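Local structure of triosephosphate isomerase (Trichomonas vaginalis, 4O4V) at the interface of chains A and B. The protein interconverts D-glyceraldehyde 3-phosphate and dihydroxyacetone phosphate as a homodimeric TIM-barrel isomerase of glycolysis and gluconeogenesis. Sequence-based numbering; all coordinates share one arbitrary frame. Chains: chain A/B, Triosephosphate isomerase.

The interface of chains A and B. Residues chain A 44, 47, 76-77, 81-82; chain B 43-46.
B:Ile45 enters chain A from the middle of the 3-10 helix 44-46, with phi/psi of -70°/-18°, and meets A:Phe44, A:Val77 and helix 79-83. It hides 67 Å² of its surface, more than any other residue of the patch. Its CG1 stands anti to the backbone N (chi1 -162°), 3.7 Å from the backbone carbonyl O of A:Phe44, and the chain runs on extended, which carries the delta-methyl out to helix 79-83 and A:Leu47: CD1 lies 3.9 Å from the A:Ile82 CA and also reaches the tip of A:Leu47, at CD1. The branch methyl CG2 points elsewhere, 3.9 Å from A:Met81 CB and against A:Val77 CG1. The isoleucine is therefore a plug whose two branches touch different walls of one apolar socket.

A:Met81, one wall of the socket, crosses B:Pro43 and B:Phe46 at about a right angle. Its CG sits 3.7 Å from B:Phe46 CZ, at the far end of the ring, while the chain, extended beyond CG, carries SD and CE to the proline, with CE 3.7 Å from B:Pro43 CG. Within chain B, CG2 of B:Ile45 lies over one face of the B:Phe46 ring, nearer the ring's edge than its middle, which may help hold the ring where A:Met81 meets it.

At the other end, A:Phe44 meets its two-fold partner B:Phe44, CB to CB at 3.7 Å and CD2 to CD2 at 3.7 Å, with the two side chains crossing obliquely; the pair thus meets at the beta-carbons and at one ring carbon each. A:Val77 backs one face of the A:Phe44 ring, its CB 3.7 Å above the ring centre, and should limit its movement.

Among the residues of this patch no polar pair is close enough across the chains for a hydrogen bond, so its contribution is shape complementarity and burial of apolar surface. Repeated by the two-fold, this plug-in-socket contact forms part of the interface joining the subunits of the homodimer.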
ATOM      1  N   PHE A  44       1.273  -3.906   5.983  1.00  6.47           N
ATOM      2  CA  PHE A  44       2.572  -3.262   6.124  1.00  6.66           C
ATOM      3  C   PHE A  44       2.804  -2.680   7.500  1.00  7.15           C
ATOM      4  O   PHE A  44       3.899  -2.799   8.057  1.00  7.27           O
ATOM      5  CB  PHE A  44       2.751  -2.118   5.119  1.00  7.12           C
ATOM      6  CG  PHE A  44       2.806  -2.513   3.675  1.00  7.55           C
ATOM      7  CD1 PHE A  44       3.787  -3.360   3.188  1.00  7.16           C
ATOM      8  CD2 PHE A  44       1.901  -1.982   2.784  1.00  7.82           C
ATOM      9  CE1 PHE A  44       3.839  -3.668   1.816  1.00  8.39           C
ATOM     10  CE2 PHE A  44       1.958  -2.287   1.418  1.00  8.96           C
ATOM     11  CZ  PHE A  44       2.923  -3.127   0.958  1.00  9.25           C
ATOM     12  N   LEU A  47       3.912  -5.126  10.070  1.00  8.13           N
ATOM     13  CA  LEU A  47       5.092  -5.944   9.826  1.00  8.64           C
ATOM     14  C   LEU A  47       6.180  -5.766  10.886  1.00  8.94           C
ATOM     15  O   LEU A  47       6.788  -6.752  11.279  1.00  9.06           O
ATOM     16  CB  LEU A  47       5.656  -5.708   8.426  1.00  7.71           C
ATOM     17  CG  LEU A  47       4.784  -6.221   7.256  1.00  7.25           C
ATOM     18  CD1 LEU A  47       5.404  -5.840   5.941  1.00  8.38           C
ATOM     19  CD2 LEU A  47       4.573  -7.709   7.290  1.00  9.02           C
ATOM     20  N   GLU A  76       3.356   3.926  -1.633  1.00  6.66           N
ATOM     21  CA  GLU A  76       3.951   2.612  -1.894  1.00  7.03           C
ATOM     22  C   GLU A  76       5.037   2.259  -0.878  1.00  7.41           C
ATOM     23  O   GLU A  76       5.780   3.107  -0.420  1.00  8.21           O
ATOM     24  CB  GLU A  76       4.529   2.560  -3.308  1.00  7.86           C
ATOM     25  CG  GLU A  76       3.489   2.668  -4.403  1.00  8.69           C
ATOM     26  CD  GLU A  76       2.443   1.547  -4.339  1.00 10.33           C
ATOM     27  OE1 GLU A  76       2.820   0.347  -4.411  1.00  9.81           O
ATOM     28  OE2 GLU A  76       1.230   1.855  -4.217  1.00 12.60           O
ATOM     29  N   VAL A  77       5.149   0.968  -0.584  1.00  6.78           N
ATOM     30  CA  VAL A  77       6.224   0.401   0.235  1.00  7.43           C
ATOM     31  C   VAL A  77       7.108  -0.440  -0.656  1.00  7.73           C
ATOM     32  O   VAL A  77       6.628  -1.127  -1.556  1.00  8.31           O
ATOM     33  CB  VAL A  77       5.641  -0.430   1.403  1.00  7.17           C
ATOM     34  CG1 VAL A  77       6.725  -1.170   2.169  1.00  8.46           C
ATOM     35  CG2 VAL A  77       4.860   0.500   2.336  1.00  9.35           C
ATOM     36  N   MET A  81      12.770  -1.285   2.082  1.00  8.26           N
ATOM     37  CA  MET A  81      12.172  -0.901   3.362  1.00  7.91           C
ATOM     38  C   MET A  81      11.839  -2.157   4.159  1.00  8.19           C
ATOM     39  O   MET A  81      12.110  -2.248   5.358  1.00  8.88           O
ATOM     40  CB  MET A  81      10.909  -0.092   3.146  1.00  8.09           C
ATOM     41  CG  MET A  81      11.064   1.209   2.392  1.00  7.69           C
ATOM     42  SD  MET A  81       9.436   1.927   2.090  1.00  7.77           S
ATOM     43  CE  MET A  81       9.884   3.285   0.993  1.00  8.80           C
ATOM     44  N   ILE A  82      11.215  -3.117   3.499  1.00  7.86           N
ATOM     45  CA  ILE A  82      10.831  -4.381   4.107  1.00  8.47           C
ATOM     46  C   ILE A  82      12.073  -5.148   4.547  1.00  8.80           C
ATOM     47  O   ILE A  82      12.138  -5.651   5.674  1.00  8.71           O
ATOM     48  CB  ILE A  82       9.968  -5.171   3.112  1.00  9.24           C
ATOM     49  CG1 ILE A  82       8.627  -4.449   2.870  1.00  9.48           C
ATOM     50  CG2 ILE A  82       9.743  -6.603   3.572  1.00 11.60           C
ATOM     51  CD1 ILE A  82       7.995  -4.846   1.549  1.00 12.43           C
TER
ATOM     52  N   PRO B  43       6.129   6.179   4.664  1.00  6.73           N
ATOM     53  CA  PRO B  43       5.635   4.854   4.245  1.00  6.56           C
ATOM     54  C   PRO B  43       5.018   4.081   5.396  1.00  6.25           C
ATOM     55  O   PRO B  43       5.463   4.178   6.546  1.00  6.90           O
ATOM     56  CB  PRO B  43       6.903   4.157   3.735  1.00  7.10           C
ATOM     57  CG  PRO B  43       7.761   5.283   3.254  1.00  7.64           C
ATOM     58  CD  PRO B  43       7.516   6.405   4.208  1.00  7.28           C
ATOM     59  N   PHE B  44       4.025   3.256   5.087  1.00  6.47           N
ATOM     60  CA  PHE B  44       3.288   2.543   6.122  1.00  6.66           C
ATOM     61  C   PHE B  44       4.184   1.823   7.104  1.00  7.15           C
ATOM     62  O   PHE B  44       3.935   1.838   8.312  1.00  7.27           O
ATOM     63  CB  PHE B  44       2.344   1.493   5.526  1.00  7.12           C
ATOM     64  CG  PHE B  44       1.205   2.021   4.706  1.00  7.55           C
ATOM     65  CD1 PHE B  44       0.250   2.865   5.247  1.00  7.16           C
ATOM     66  CD2 PHE B  44       1.058   1.619   3.399  1.00  7.82           C
ATOM     67  CE1 PHE B  44      -0.835   3.299   4.461  1.00  8.39           C
ATOM     68  CE2 PHE B  44      -0.025   2.049   2.621  1.00  8.96           C
ATOM     69  CZ  PHE B  44      -0.950   2.885   3.164  1.00  9.25           C
ATOM     70  N   ILE B  45       5.211   1.143   6.583  1.00  7.43           N
ATOM     71  CA  ILE B  45       6.046   0.284   7.407  1.00  7.15           C
ATOM     72  C   ILE B  45       6.922   1.087   8.374  1.00  7.49           C
ATOM     73  O   ILE B  45       7.419   0.524   9.366  1.00  8.11           O
ATOM     74  CB  ILE B  45       6.869  -0.648   6.495  1.00  7.51           C
ATOM     75  CG1 ILE B  45       7.415  -1.841   7.287  1.00  8.66           C
ATOM     76  CG2 ILE B  45       7.967   0.094   5.752  1.00  8.64           C
ATOM     77  CD1 ILE B  45       8.137  -2.885   6.418  1.00  9.72           C
ATOM     78  N   PHE B  46       7.098   2.375   8.115  1.00  7.18           N
ATOM     79  CA  PHE B  46       7.821   3.263   9.022  1.00  7.67           C
ATOM     80  C   PHE B  46       6.905   4.047   9.960  1.00  8.03           C
ATOM     81  O   PHE B  46       7.393   4.733  10.864  1.00  8.51           O
ATOM     82  CB  PHE B  46       8.680   4.273   8.245  1.00  7.99           C
ATOM     83  CG  PHE B  46       9.769   3.668   7.395  1.00  7.74           C
ATOM     84  CD1 PHE B  46      10.425   2.492   7.736  1.00  9.76           C
ATOM     85  CD2 PHE B  46      10.154   4.298   6.224  1.00  8.44           C
ATOM     86  CE1 PHE B  46      11.433   1.961   6.895  1.00 10.71           C
ATOM     87  CE2 PHE B  46      11.156   3.768   5.395  1.00  9.97           C
ATOM     88  CZ  PHE B  46      11.803   2.615   5.750  1.00  9.38           C
TER